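Local coordinates for protein nucleoporin NUP82 (Saccharomyces cerevisiae, PDB 3PBP) that serves as a structural constituent of the yeast nuclear pore complex, its N-terminal domain, the part described here, containing the region that interacts with NUP116, at residues 28-33 with 45-50; 32-37 with 93-98. The protein carries 1 engineered substitution. One frame throughout, in Å; residues are numbered along the deposited sequence.

Interaction 1: residues 28-33 with 45-50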
# COMPACT_ATOMS: atom_id res chain seq x y z
N SER A 28 -3.11 24.05 2.18
CA SER A 28 -2.08 25.03 2.47
C SER A 28 -0.80 24.46 1.94
O SER A 28 -0.73 23.30 1.57
CB SER A 28 -1.98 25.33 3.97
OG SER A 28 -1.52 24.21 4.68
N SER A 29 0.24 25.29 1.90
CA SER A 29 1.52 24.89 1.34
C SER A 29 2.63 25.72 1.98
O SER A 29 2.35 26.76 2.60
CB SER A 29 1.48 25.17 -0.17
OG SER A 29 2.10 24.14 -0.89
N GLN A 30 3.87 25.29 1.81
CA GLN A 30 5.02 26.01 2.35
C GLN A 30 4.83 26.51 3.79
O GLN A 30 4.78 27.71 4.06
CB GLN A 30 5.37 27.18 1.43
CG GLN A 30 5.59 26.75 -0.02
CD GLN A 30 6.04 27.90 -0.92
OE1 GLN A 30 6.01 29.07 -0.53
NE2 GLN A 30 6.44 27.56 -2.14
N ASN A 31 4.73 25.56 4.71
CA ASN A 31 4.57 25.86 6.13
C ASN A 31 3.35 26.73 6.47
O ASN A 31 3.45 27.66 7.27
CB ASN A 31 5.84 26.50 6.66
CG ASN A 31 5.92 26.48 8.17
OD1 ASN A 31 5.65 25.45 8.81
ND2 ASN A 31 6.29 27.61 8.75
N GLY A 32 2.20 26.41 5.86
CA GLY A 32 0.96 27.13 6.09
C GLY A 32 0.99 28.57 5.60
O GLY A 32 0.20 29.42 6.03
N THR A 33 1.89 28.82 4.67
CA THR A 33 2.09 30.15 4.12
C THR A 33 1.23 30.43 2.90
O THR A 33 0.82 31.56 2.70
CB THR A 33 3.62 30.33 3.84
OG1 THR A 33 4.08 31.52 4.48
CG2 THR A 33 3.94 30.40 2.33
N TRP A 45 -6.22 31.12 -4.86
CA TRP A 45 -4.92 30.89 -4.25
C TRP A 45 -4.39 32.21 -3.73
O TRP A 45 -4.49 33.23 -4.39
CB TRP A 45 -3.96 30.25 -5.26
CG TRP A 45 -3.61 31.10 -6.45
CD1 TRP A 45 -2.50 31.88 -6.60
CD2 TRP A 45 -4.32 31.18 -7.69
NE1 TRP A 45 -2.48 32.44 -7.85
CE2 TRP A 45 -3.59 32.03 -8.54
CE3 TRP A 45 -5.52 30.62 -8.16
CZ2 TRP A 45 -4.00 32.34 -9.84
CZ3 TRP A 45 -5.94 30.93 -9.46
CH2 TRP A 45 -5.18 31.77 -10.28
N TYR A 46 -3.82 32.19 -2.54
CA TYR A 46 -3.30 33.42 -1.96
C TYR A 46 -2.07 33.13 -1.14
O TYR A 46 -2.08 32.25 -0.28
CB TYR A 46 -4.39 34.04 -1.10
CG TYR A 46 -3.99 35.18 -0.20
CD1 TYR A 46 -3.75 36.46 -0.72
CD2 TYR A 46 -3.93 35.01 1.17
CE1 TYR A 46 -3.46 37.54 0.13
CE2 TYR A 46 -3.65 36.07 2.02
CZ TYR A 46 -3.42 37.33 1.50
OH TYR A 46 -3.14 38.36 2.37
N ASN A 47 -0.99 33.86 -1.42
CA ASN A 47 0.23 33.69 -0.66
C ASN A 47 0.25 34.74 0.44
O ASN A 47 0.42 35.93 0.20
CB ASN A 47 1.47 33.84 -1.54
CG ASN A 47 2.75 33.60 -0.76
OD1 ASN A 47 3.00 34.25 0.24
ND2 ASN A 47 3.54 32.64 -1.22
N VAL A 48 0.05 34.26 1.66
CA VAL A 48 0.02 35.09 2.85
C VAL A 48 1.16 36.11 3.01
O VAL A 48 0.94 37.18 3.60
CB VAL A 48 -0.06 34.16 4.09
CG1 VAL A 48 0.36 34.88 5.34
CG2 VAL A 48 -1.48 33.64 4.23
N LEU A 49 2.35 35.81 2.50
CA LEU A 49 3.48 36.73 2.66
C LEU A 49 3.81 37.54 1.41
O LEU A 49 4.52 38.55 1.48
CB LEU A 49 4.74 35.96 3.03
CG LEU A 49 4.67 34.92 4.14
CD1 LEU A 49 6.00 34.19 4.21
CD2 LEU A 49 4.32 35.60 5.47
N THR A 50 3.27 37.10 0.28
CA THR A 50 3.57 37.70 -1.02
C THR A 50 2.52 38.55 -1.74
O THR A 50 2.87 39.52 -2.42
CB THR A 50 4.01 36.59 -1.98
OG1 THR A 50 5.39 36.31 -1.75
CG2 THR A 50 3.74 36.97 -3.45
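Leu49 reaches Thr33 through its first torsion: CG stands anti to the carbonyl carbon and beside the backbone N (chi1 -48°), which places the branch point of the side chain 3.5 Å from Thr33 OG1. Leu49 CD1 comes closer still, 3.3 Å from the same Thr33 OG1, and the two side chains cross at about a right angle. This is a van der Waals contact at the protein surface, with a hydroxyl resting against an isobutyl group. The polar link between the segments is made by the backbone. Val48 N donates to Thr33 O over 3.0 Å, approaching almost in line with the carbonyl (C=O...donor angle 168°), although the bond is bent at the hydrogen (N-H...O angle 140°). Val48 CB and CG2 lie beside the same oxygen, so that the valine side chain flanks the bond.

The chain around Val48 is shaped by Asn47. Its OD1 is gripped by two backbone donors, Leu49 N at 2.8 Å and Thr50 N at 2.9 Å, the first in the carbonyl plane and the second above it. The amide end, ND2, comes within 4.2 Å of Thr33 CG2. On the other segment, Asn31 and Gly32 form the middle of a type I' turn from Gln30 to Thr33, and the positive phi of Gly32 suits a glycine. Thr33 N returns to Ser29 O at 3.0 Å.

Beyond the two segments, Gly32 pairs through its backbone with Asn430, and Val48 touches Trp431. The arrangement thus joins a beta-hairpin turn to an Asx turn where strand 42-47 ends, at one end of the inner strands of a four-stranded antiparallel meander of the kind that forms a blade of a beta-propeller.

Interaction 2: residues 32-37 with 93-98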
# COMPACT_ATOMS: atom_id res chain seq x y z
N GLY A 32 2.20 26.41 5.86
CA GLY A 32 0.96 27.13 6.09
C GLY A 32 0.99 28.57 5.60
O GLY A 32 0.20 29.42 6.03
N THR A 33 1.89 28.82 4.67
CA THR A 33 2.09 30.15 4.12
C THR A 33 1.23 30.43 2.90
O THR A 33 0.82 31.56 2.70
CB THR A 33 3.62 30.33 3.84
OG1 THR A 33 4.08 31.52 4.48
CG2 THR A 33 3.94 30.40 2.33
N ARG A 34 0.94 29.42 2.09
CA ARG A 34 0.11 29.63 0.89
C ARG A 34 -1.20 28.88 1.04
O ARG A 34 -1.21 27.72 1.43
CB ARG A 34 0.79 29.07 -0.37
CG ARG A 34 2.23 29.46 -0.63
CD ARG A 34 2.85 28.30 -1.38
NE ARG A 34 3.22 28.59 -2.75
CZ ARG A 34 3.41 27.66 -3.68
NH1 ARG A 34 3.23 26.38 -3.38
NH2 ARG A 34 3.80 28.00 -4.89
N ILE A 35 -2.31 29.53 0.70
CA ILE A 35 -3.63 28.93 0.82
C ILE A 35 -4.30 28.68 -0.53
O ILE A 35 -4.24 29.54 -1.42
CB ILE A 35 -4.56 29.84 1.65
CG1 ILE A 35 -4.03 29.96 3.07
CG2 ILE A 35 -5.98 29.28 1.65
CD1 ILE A 35 -4.72 31.04 3.86
N VAL A 36 -4.92 27.52 -0.69
CA VAL A 36 -5.66 27.19 -1.90
C VAL A 36 -7.08 26.88 -1.44
O VAL A 36 -7.29 26.11 -0.50
CB VAL A 36 -5.08 25.96 -2.68
CG1 VAL A 36 -5.96 25.62 -3.88
CG2 VAL A 36 -3.69 26.29 -3.19
N PHE A 37 -8.05 27.49 -2.11
CA PHE A 37 -9.46 27.37 -1.76
C PHE A 37 -10.31 27.04 -2.98
O PHE A 37 -10.29 27.78 -3.95
CB PHE A 37 -9.89 28.71 -1.15
CG PHE A 37 -11.27 28.71 -0.57
CD1 PHE A 37 -11.55 28.00 0.59
CD2 PHE A 37 -12.28 29.48 -1.14
CE1 PHE A 37 -12.82 28.06 1.17
CE2 PHE A 37 -13.54 29.54 -0.57
CZ PHE A 37 -13.81 28.83 0.60
N VAL A 93 -1.94 24.86 -9.88
CA VAL A 93 -2.34 26.11 -9.22
C VAL A 93 -1.46 27.19 -9.85
O VAL A 93 -0.24 27.11 -9.81
CB VAL A 93 -2.09 26.06 -7.71
CG1 VAL A 93 -2.39 27.40 -7.09
CG2 VAL A 93 -2.95 25.00 -7.08
N PRO A 94 -2.08 28.22 -10.46
CA PRO A 94 -1.37 29.31 -11.13
C PRO A 94 -0.55 30.26 -10.26
O PRO A 94 -0.64 31.47 -10.41
CB PRO A 94 -2.49 30.06 -11.86
CG PRO A 94 -3.62 29.06 -11.91
CD PRO A 94 -3.53 28.41 -10.57
N TRP A 95 0.26 29.71 -9.37
CA TRP A 95 1.09 30.57 -8.52
C TRP A 95 1.96 31.41 -9.43
O TRP A 95 2.61 30.88 -10.33
CB TRP A 95 2.01 29.74 -7.61
CG TRP A 95 1.32 28.86 -6.63
CD1 TRP A 95 1.28 27.49 -6.64
CD2 TRP A 95 0.58 29.28 -5.48
NE1 TRP A 95 0.57 27.04 -5.55
CE2 TRP A 95 0.13 28.11 -4.83
CE3 TRP A 95 0.26 30.53 -4.93
CZ2 TRP A 95 -0.62 28.16 -3.65
CZ3 TRP A 95 -0.48 30.57 -3.77
CH2 TRP A 95 -0.92 29.39 -3.14
N GLY A 96 1.98 32.72 -9.21
CA GLY A 96 2.82 33.56 -10.04
C GLY A 96 2.07 34.30 -11.11
O GLY A 96 2.51 35.36 -11.56
N TYR A 97 0.95 33.74 -11.55
CA TYR A 97 0.12 34.40 -12.55
C TYR A 97 -0.83 35.27 -11.75
O TYR A 97 -1.10 34.99 -10.58
CB TYR A 97 -0.67 33.38 -13.35
CG TYR A 97 0.19 32.42 -14.10
CD1 TYR A 97 0.81 31.35 -13.45
CD2 TYR A 97 0.43 32.59 -15.46
CE1 TYR A 97 1.64 30.48 -14.14
CE2 TYR A 97 1.26 31.73 -16.15
CZ TYR A 97 1.87 30.67 -15.49
OH TYR A 97 2.70 29.82 -16.17
N SER A 98 -1.31 36.34 -12.37
CA SER A 98 -2.22 37.24 -11.67
C SER A 98 -3.50 37.43 -12.48
O SER A 98 -4.61 37.38 -11.93
CB SER A 98 -1.55 38.59 -11.43
OG SER A 98 -0.99 39.10 -12.62
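Arg34 and Trp95 form a cation-pi stack. The guanidinium lies nearly flat on the indole, its plane tilted by 17°, and Arg34 CZ sits 3.4 Å from the centroid of the Trp95 five-membered ring, 9° off the ring normal. Arg34 NH2 lies over the Trp95 CG and CD1 side of that ring. The arginine chain bends at chi3 (113°), which sets NE above the bond shared by the two rings, 3.8 Å from Trp95 CE2. Nearer the backbone, Arg34 CB packs 3.3 Å from Trp95 CH2, so the aliphatic stem follows the six-membered ring while the charged end lies over the five-membered one.

Apolar contacts complete the packing. Val36 CG2 approaches obliquely, 3.6 Å from Trp95 CZ2, and also meets Val93 CG2 at 4.2 Å. Val93 CG1 lies over the indole face opposite the guanidinium, 3.3 Å above its plane, and the ring is thereby held between a cation and a methyl group.

Polar and backbone bonds fix the indole and its loop. Trp95 NE1 donates to Gly77 O, and Trp95 N bonds Val93 O over 2.7 Å in an inverse gamma turn centred on Pro94. A type II turn from Pro94 to Tyr97 follows, with Gly96 at a position of positive phi. An alanine at Trp95 would probably leave the guanidinium without its aromatic partner and Gly77 O without this donor, and open a gap between Arg34 and Val93.

Arg34 and Val36 point from strand 34-39 of one four-stranded sheet toward a loop that follows strand 87-92 of the next, while Trp45, from strand 42-47, meets Trp95 edge-to-face.

In the fold
Interactions 1 and 2 lie about 7 Å apart between centres and share Gly32 and Thr33, where the turn leads into strand 34-39. Sheet pairing connects them further: Tyr46 O and Ile35 N are 2.9 Å apart, a probable hydrogen bond, and Ser29 O and Arg34 N, at 3.1 Å, probably form another. Asn47 ND2 also packs 3.5 Å from Arg34 CG. Interaction 1 is a surface contact at the end of one sheet, whereas interaction 2 is buried and joins that sheet to the loop after strand 87-92. Both fall inside the region that interacts with NUP116, although this alone does not place either contact at the binding surface.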